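Apical membrane antigen 1 (Babesia divergens, PDB 4APM) probably acts at the moving junction through which this apicomplexan parasite invades host cells, as a membrane-anchored surface antigen, represented by its domains I, II and III. Local coordinates at residues R14-A17 with K18-L21. Numbering follows the deposited sequence.
Sequences RYMA and KFDL
Lys18 folds back over the ring of Tyr15, and its NZ sits 3.9 Å from the ring centroid. This is a cation-pi contact over one face, 12° off the normal. The same NZ donates a hydrogen bond of 2.6 Å to Tyr15 O, in the carbonyl plane and on a lone pair. The lysine chain is bent at chi3 (84°) and chi4 (67°), which curls the ammonium back to reach ring and carbonyl together. A water weakly links NZ to Tyr15 OH as well. Met16 makes a Met-aromatic contact with the Phe19 ring. Its SD lies 3.6 Å from Phe19 CD2 and approaches the ring obliquely, and its CE reaches CG and CD2. Tyr15 O lies at the Phe19 ring edge. Tyr15 CE2 touches Phe19 CE2 at 4.1 Å. Bonds from Phe19 N to Met16 O (3.0 Å) and from Asp20 N to Ala17 O (3.1 Å) close successive turns in the link between helix 8-16 and helix 21-24. Asp20 then takes the N-cap position of helix 21-24. Tyr15 and Met16 pack on Leu336 of strand 335-339, Phe19 rests on Pro218, and Phe19 O accepts a hydrogen bond from Trp316 NE1 of strand 316-320.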
ATOM      1  N   ARG A  14      -5.029  17.853  -3.238  1.00 44.44           N
ATOM      2  CA  ARG A  14      -4.262  17.360  -4.370  1.00 41.78           C
ATOM      3  C   ARG A  14      -3.315  16.243  -3.942  1.00 41.57           C
ATOM      4  O   ARG A  14      -3.279  15.181  -4.575  1.00 39.43           O
ATOM      5  CB  ARG A  14      -3.497  18.479  -5.067  1.00 38.32           C
ATOM      6  CG  ARG A  14      -3.139  18.123  -6.500  1.00 47.16           C
ATOM      7  CD  ARG A  14      -2.603  19.319  -7.280  0.60 48.34           C
ATOM      8  NE  ARG A  14      -1.179  19.166  -7.570  0.60 51.13           N
ATOM      9  CZ  ARG A  14      -0.207  19.798  -6.917  0.60 55.56           C
ATOM     10  NH1 ARG A  14      -0.500  20.664  -5.950  0.60 54.40           N
ATOM     11  NH2 ARG A  14       1.059  19.581  -7.245  0.60 56.28           N
ATOM     12  N   TYR A  15      -2.597  16.471  -2.839  1.00 34.93           N
ATOM     13  CA  TYR A  15      -1.605  15.526  -2.353  1.00 34.48           C
ATOM     14  C   TYR A  15      -2.258  14.223  -1.863  1.00 32.46           C
ATOM     15  O   TYR A  15      -1.659  13.150  -1.934  1.00 32.06           O
ATOM     16  CB  TYR A  15      -0.776  16.153  -1.220  1.00 31.64           C
ATOM     17  CG  TYR A  15       0.410  15.297  -0.779  1.00 32.93           C
ATOM     18  CD1 TYR A  15       1.615  15.291  -1.505  1.00 32.64           C
ATOM     19  CD2 TYR A  15       0.333  14.505   0.367  1.00 28.49           C
ATOM     20  CE1 TYR A  15       2.697  14.500  -1.105  1.00 30.90           C
ATOM     21  CE2 TYR A  15       1.410  13.745   0.796  1.00 29.85           C
ATOM     22  CZ  TYR A  15       2.579  13.717   0.055  1.00 33.75           C
ATOM     23  OH  TYR A  15       3.621  12.900   0.474  1.00 31.36           O
ATOM     24  N   MET A  16      -3.439  14.353  -1.269  1.00 33.57           N
ATOM     25  CA  MET A  16      -4.036  13.272  -0.490  1.00 32.63           C
ATOM     26  C   MET A  16      -4.962  12.395  -1.329  1.00 31.96           C
ATOM     27  O   MET A  16      -5.454  11.381  -0.847  1.00 33.66           O
ATOM     28  CB  MET A  16      -4.809  13.822   0.715  1.00 29.09           C
ATOM     29  CG  MET A  16      -3.938  14.305   1.864  1.00 29.11           C
ATOM     30  SD  MET A  16      -2.674  13.118   2.370  1.00 30.09           S
ATOM     31  CE  MET A  16      -3.663  11.929   3.278  1.00 25.73           C
ATOM     32  N   ALA A  17      -5.204  12.788  -2.577  1.00 30.20           N
ATOM     33  CA  ALA A  17      -6.105  12.028  -3.450  1.00 29.43           C
ATOM     34  C   ALA A  17      -5.646  10.572  -3.585  1.00 31.04           C
ATOM     35  O   ALA A  17      -6.454   9.652  -3.487  1.00 32.39           O
ATOM     36  CB  ALA A  17      -6.250  12.693  -4.814  1.00 25.82           C
ATOM     37  N   LYS A  18      -4.345  10.357  -3.714  1.00 28.64           N
ATOM     38  CA  LYS A  18      -3.830   8.993  -3.869  1.00 26.96           C
ATOM     39  C   LYS A  18      -4.215   8.067  -2.684  1.00 28.74           C
ATOM     40  O   LYS A  18      -4.357   6.850  -2.852  1.00 27.62           O
ATOM     41  CB  LYS A  18      -2.311   9.024  -4.095  1.00 27.73           C
ATOM     42  CG  LYS A  18      -1.477   9.521  -2.917  1.00 26.81           C
ATOM     43  CD  LYS A  18       0.021   9.533  -3.260  1.00 30.15           C
ATOM     44  CE  LYS A  18       0.435  10.813  -4.000  1.00 29.08           C
ATOM     45  NZ  LYS A  18       0.308  12.016  -3.096  1.00 31.03           N
ATOM     46  N   PHE A  19      -4.440   8.645  -1.500  1.00 24.70           N
ATOM     47  CA  PHE A  19      -4.578   7.839  -0.296  1.00 24.80           C
ATOM     48  C   PHE A  19      -6.003   7.291  -0.199  1.00 26.40           C
ATOM     49  O   PHE A  19      -6.302   6.386   0.586  1.00 28.65           O
ATOM     50  CB  PHE A  19      -4.166   8.657   0.936  1.00 24.23           C
ATOM     51  CG  PHE A  19      -2.680   8.908   1.010  1.00 24.70           C
ATOM     52  CD1 PHE A  19      -1.819   7.924   1.502  1.00 22.97           C
ATOM     53  CD2 PHE A  19      -2.123  10.063   0.456  1.00 23.46           C
ATOM     54  CE1 PHE A  19      -0.432   8.085   1.445  1.00 22.92           C
ATOM     55  CE2 PHE A  19      -0.729  10.259   0.451  1.00 27.35           C
ATOM     56  CZ  PHE A  19       0.118   9.266   0.943  1.00 23.93           C
ATOM     57  N   ASP A  20      -6.876   7.819  -1.040  1.00 26.65           N
ATOM     58  CA  ASP A  20      -8.215   7.297  -1.157  1.00 28.04           C
ATOM     59  C   ASP A  20      -8.168   6.081  -2.080  1.00 28.26           C
ATOM     60  O   ASP A  20      -8.436   6.170  -3.298  1.00 27.28           O
ATOM     61  CB  ASP A  20      -9.155   8.379  -1.687  1.00 29.99           C
ATOM     62  CG  ASP A  20     -10.622   7.972  -1.621  1.00 33.43           C
ATOM     63  OD1 ASP A  20     -10.932   6.772  -1.405  1.00 29.93           O
ATOM     64  OD2 ASP A  20     -11.462   8.871  -1.810  1.00 38.58           O
ATOM     65  N   LEU A  21      -7.787   4.947  -1.483  1.00 27.10           N
ATOM     66  CA  LEU A  21      -7.555   3.706  -2.210  1.00 26.63           C
ATOM     67  C   LEU A  21      -8.804   3.110  -2.910  1.00 26.64           C
ATOM     68  O   LEU A  21      -8.663   2.403  -3.923  1.00 26.53           O
ATOM     69  CB  LEU A  21      -6.857   2.680  -1.287  1.00 25.13           C
ATOM     70  CG  LEU A  21      -5.350   3.005  -1.107  1.00 24.62           C
ATOM     71  CD1 LEU A  21      -4.768   2.253   0.075  1.00 23.78           C
ATOM     72  CD2 LEU A  21      -4.571   2.639  -2.367  1.00 20.34           C
TER
HETATM   73  O   HOH W   1       2.510  10.740  -0.954  1.00 34.08           O